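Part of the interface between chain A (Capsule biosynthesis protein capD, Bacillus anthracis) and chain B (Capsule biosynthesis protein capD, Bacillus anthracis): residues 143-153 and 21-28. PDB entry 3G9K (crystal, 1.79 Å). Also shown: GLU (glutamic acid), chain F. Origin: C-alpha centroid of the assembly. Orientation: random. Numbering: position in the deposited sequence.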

# COMPACT_ATOMS: atom_id res chain seq x y z
N MSE A 143 16.42 4.60 -10.65
CA MSE A 143 15.85 5.94 -10.76
C MSE A 143 15.42 6.53 -9.41
O MSE A 143 15.58 7.73 -9.17
N ARG A 144 14.80 5.73 -8.55
CA ARG A 144 14.51 6.14 -7.20
C ARG A 144 15.74 6.63 -6.44
O ARG A 144 15.68 7.65 -5.75
N LEU A 145 16.83 5.88 -6.55
CA LEU A 145 18.08 6.25 -5.90
C LEU A 145 18.62 7.56 -6.50
O LEU A 145 19.05 8.46 -5.77
N ASP A 146 18.56 7.65 -7.83
CA ASP A 146 18.99 8.84 -8.54
C ASP A 146 18.28 10.07 -8.02
O ASP A 146 18.93 11.02 -7.59
N LEU A 147 16.95 10.05 -8.01
CA LEU A 147 16.15 11.16 -7.55
C LEU A 147 16.30 11.46 -6.07
O LEU A 147 16.10 12.63 -5.66
N ALA A 148 16.62 10.44 -5.26
CA ALA A 148 16.76 10.63 -3.82
C ALA A 148 18.16 11.10 -3.42
O ALA A 148 18.36 11.56 -2.29
N LYS A 149 19.14 10.95 -4.30
CA LYS A 149 20.53 11.16 -3.92
C LYS A 149 20.77 12.50 -3.20
O LYS A 149 21.53 12.54 -2.21
N PRO A 150 20.17 13.60 -3.70
CA PRO A 150 20.33 14.89 -2.98
C PRO A 150 19.86 14.92 -1.52
O PRO A 150 20.47 15.60 -0.67
N ARG A 151 18.76 14.22 -1.24
CA ARG A 151 18.22 14.15 0.09
C ARG A 151 18.95 13.11 0.99
O ARG A 151 19.07 13.34 2.19
N ILE A 152 19.49 12.01 0.43
CA ILE A 152 19.87 10.87 1.31
C ILE A 152 21.31 10.43 1.25
O ILE A 152 21.76 9.74 2.15
N TYR A 153 22.01 10.81 0.20
CA TYR A 153 23.29 10.21 -0.07
C TYR A 153 24.31 10.66 0.96
O TYR A 153 24.53 11.86 1.14
N SER B 21 6.66 6.07 4.08
CA SER B 21 6.10 7.45 4.03
C SER B 21 6.80 8.50 3.17
O SER B 21 6.37 9.59 3.08
N ASN B 22 7.90 8.16 2.57
CA ASN B 22 8.53 8.92 1.54
C ASN B 22 9.39 7.82 1.04
O ASN B 22 9.58 6.86 1.71
N PHE B 23 9.88 7.96 -0.17
CA PHE B 23 10.77 6.94 -0.66
C PHE B 23 12.03 6.95 0.19
O PHE B 23 12.50 8.02 0.56
N PHE B 24 12.55 5.76 0.53
CA PHE B 24 13.56 5.59 1.59
C PHE B 24 13.28 6.37 2.88
O PHE B 24 14.23 6.80 3.54
N GLY B 25 12.02 6.53 3.27
CA GLY B 25 11.71 7.28 4.48
C GLY B 25 12.42 8.62 4.62
O GLY B 25 12.48 9.42 3.67
N THR B 26 12.98 8.87 5.80
CA THR B 26 13.89 9.99 6.02
C THR B 26 15.20 9.84 5.31
O THR B 26 15.94 10.82 5.16
N GLY B 27 15.51 8.63 4.87
CA GLY B 27 16.81 8.33 4.27
C GLY B 27 17.84 7.98 5.32
O GLY B 27 18.94 7.54 5.00
N LYS B 28 17.52 8.20 6.59
CA LYS B 28 18.40 7.75 7.66
C LYS B 28 18.43 6.22 7.61
O LYS B 28 17.45 5.58 7.25

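A kinked helix of chain A meets an irregular segment of chain B, and the side chains that point across recur along one side of the helix: A:Arg144, A:Ala148, A:Arg151 and A:Ile152 all aim CA-to-CB toward chain B. A:Leu145 starts sideways, but its end comes nearer. From chain B, B:Asn22, B:Phe23 and B:Phe24 point back. Together the two stretches bury 475 Å².

The apolar part is organised around B:Phe24, which gives up more area to the other stretch than any other residue here. With chi1 m (-44°) and chi2 near 91°, its ring lies against the helix. A:Ile152, in the p, t rotamer, lays its CD1 over one ring face, 4.0 Å from the B:Phe24 ring centroid and 17° off the normal, a CH-pi contact. A:Leu145 (m, t) brings CD2 to 3.6 Å from CZ of B:Phe24, and A:Ala148 CB reaches CE1 of B:Phe24 at the same 3.6 Å. Near A:Ala148 the ring edge also comes close to the helix backbone: the carbonyl O of A:Arg144 is 3.6 Å from B:Phe24 CE1.

The two arginines do different jobs. A:Arg144, with chi1 and chi2 both m, lays its side chain over one face of the B:Phe23 ring, whose chi1 is also m. A:Arg144 CD lies 3.6 Å from the B:Phe23 ring centroid, well over the face, while A:Arg144 CZ is 4.0 Å from that centroid, an off-centre cation-pi contact. Aliphatic carbon and charged group therefore share one aromatic face. Over the opposite face of B:Phe23 lies CG of the bound glutamic acid, so the ring is sandwiched between helix and ligand; the closest approach is B:Phe23 CE1 to OE2 of the ligand, 3.4 Å.

A:Arg151 instead reads backbone. Its t, t, p rotamer extends the side chain and then turns it at chi3, so that the guanidinium edge faces two carbonyls: A:Arg151 NH2 donates to B:Phe23 O at 2.8 Å and A:Arg151 NH1 to B:Gly25 O at 2.9 Å. One guanidinium thus spans the start of the type II' turn from B:Phe24 to B:Gly27. B:Asn22 (chi1 t) covers one guanidinium face, its ND2 3.5 Å from A:Arg151 CZ, while its OD1 makes a weak hydrogen bond to the N of B:Phe23.

Glycine sets the closeness at the far end. At B:Gly27, an ideal CB would lie 2.5 Å from CG2 of A:Ile152, a clash; its backbone angles call for glycine as well. Without that atom, A:Ile152 CG2 rests 3.8 Å from B:Gly27 CA.

Waters complete the polar seam. Water 1 accepts from A:Arg151 NH1 and donates to B:Thr26 O, both at 2.9 Å. Water 2 joins B:Thr26 O (2.7 Å) to the O of A:Arg151 through a weak bond of 3.4 Å. Water 3 donates to A:Ile152 O and B:Gly27 O, each 2.6 Å away, bridging two carbonyls that could not bond each other directly.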

# COMPACT_ATOMS: atom_id res chain seq x y z
CB MSE A 143 14.68 5.94 -11.75
CG MSE A 143 13.93 7.25 -11.81
SE MSE A 143 12.41 7.22 -10.61
CE MSE A 143 11.11 6.71 -11.97
CB ARG A 144 13.87 4.99 -6.44
CG ARG A 144 12.38 4.89 -6.73
CD ARG A 144 11.63 5.85 -5.88
NE ARG A 144 10.43 6.32 -6.54
CZ ARG A 144 10.37 7.36 -7.38
NH1 ARG A 144 11.44 8.07 -7.67
NH2 ARG A 144 9.21 7.68 -7.93
CB LEU A 145 19.11 5.14 -6.06
CG LEU A 145 18.94 3.94 -5.11
CD1 LEU A 145 19.79 2.79 -5.55
CD2 LEU A 145 19.32 4.37 -3.70
CB ASP A 146 18.77 8.68 -10.06
CG ASP A 146 19.17 9.91 -10.82
OD1 ASP A 146 20.34 9.99 -11.20
OD2 ASP A 146 18.34 10.83 -10.94
CB LEU A 147 14.67 10.94 -7.84
CG LEU A 147 14.32 10.85 -9.33
CD1 LEU A 147 12.81 10.61 -9.51
CD2 LEU A 147 14.82 12.09 -10.07
CB ALA A 148 16.40 9.32 -3.04
CB LYS A 149 21.41 11.00 -5.15
CG LYS A 149 22.92 11.06 -4.96
CD LYS A 149 23.61 10.92 -6.29
CE LYS A 149 25.12 11.22 -6.17
NZ LYS A 149 25.36 12.50 -5.39
CB PRO A 150 19.46 15.84 -3.82
CG PRO A 150 19.62 15.30 -5.24
CD PRO A 150 19.47 13.81 -4.99
CB ARG A 151 16.74 13.83 0.02
CG ARG A 151 15.98 14.03 1.29
CD ARG A 151 14.48 13.96 1.04
NE ARG A 151 14.13 12.78 0.24
CZ ARG A 151 13.92 11.56 0.75
NH1 ARG A 151 13.98 11.35 2.05
NH2 ARG A 151 13.62 10.56 -0.07
CB ILE A 152 18.98 9.62 1.03
CG1 ILE A 152 19.35 8.88 -0.26
CG2 ILE A 152 17.53 10.04 0.97
CD1 ILE A 152 18.53 7.60 -0.46
CB TYR A 153 23.76 10.54 -1.47
CG TYR A 153 25.12 9.94 -1.79
CD1 TYR A 153 25.36 8.60 -1.60
CD2 TYR A 153 26.16 10.73 -2.24
CE1 TYR A 153 26.60 8.05 -1.88
CE2 TYR A 153 27.40 10.19 -2.52
CZ TYR A 153 27.62 8.86 -2.34
OH TYR A 153 28.87 8.33 -2.64
CB SER B 21 5.91 8.02 5.42
OG SER B 21 4.78 7.49 6.04
CB ASN B 22 9.43 10.03 2.06
CG ASN B 22 9.94 10.97 0.95
OD1 ASN B 22 9.79 10.74 -0.25
ND2 ASN B 22 10.56 12.04 1.38
CB PHE B 23 11.08 7.18 -2.13
CG PHE B 23 9.88 6.88 -3.04
CD1 PHE B 23 9.28 5.62 -3.02
CD2 PHE B 23 9.34 7.86 -3.86
CE1 PHE B 23 8.18 5.34 -3.83
CE2 PHE B 23 8.24 7.58 -4.67
CZ PHE B 23 7.66 6.34 -4.66
CB PHE B 24 14.92 6.07 1.10
CG PHE B 24 15.24 5.63 -0.26
CD1 PHE B 24 14.90 6.42 -1.36
CD2 PHE B 24 15.85 4.42 -0.48
CE1 PHE B 24 15.20 6.00 -2.63
CE2 PHE B 24 16.15 4.00 -1.75
CZ PHE B 24 15.82 4.80 -2.83
CB THR B 26 14.24 10.11 7.51
OG1 THR B 26 14.94 8.94 7.93
CG2 THR B 26 13.02 10.24 8.33
CB LYS B 28 17.92 8.27 9.01
CG LYS B 28 17.99 9.80 9.14
CD LYS B 28 18.58 10.23 10.49
CE LYS B 28 18.81 11.73 10.59
NZ LYS B 28 20.26 12.06 10.44
N GLU F . 3.53 10.09 -0.36
CA GLU F . 3.48 8.73 -0.87
C GLU F . 2.98 7.71 0.18
O GLU F . 3.53 7.67 1.27
CB GLU F . 4.89 8.36 -1.35
CG GLU F . 5.17 6.88 -1.47
CD GLU F . 4.44 6.21 -2.61
OE1 GLU F . 3.42 6.75 -3.08
OE2 GLU F . 4.90 5.12 -2.98
OXT GLU F . 2.04 6.91 -0.02
O HOH W 1 14.34 13.13 4.30
O HOH W 2 18.47 11.71 5.10
O HOH W 3 21.00 9.14 4.59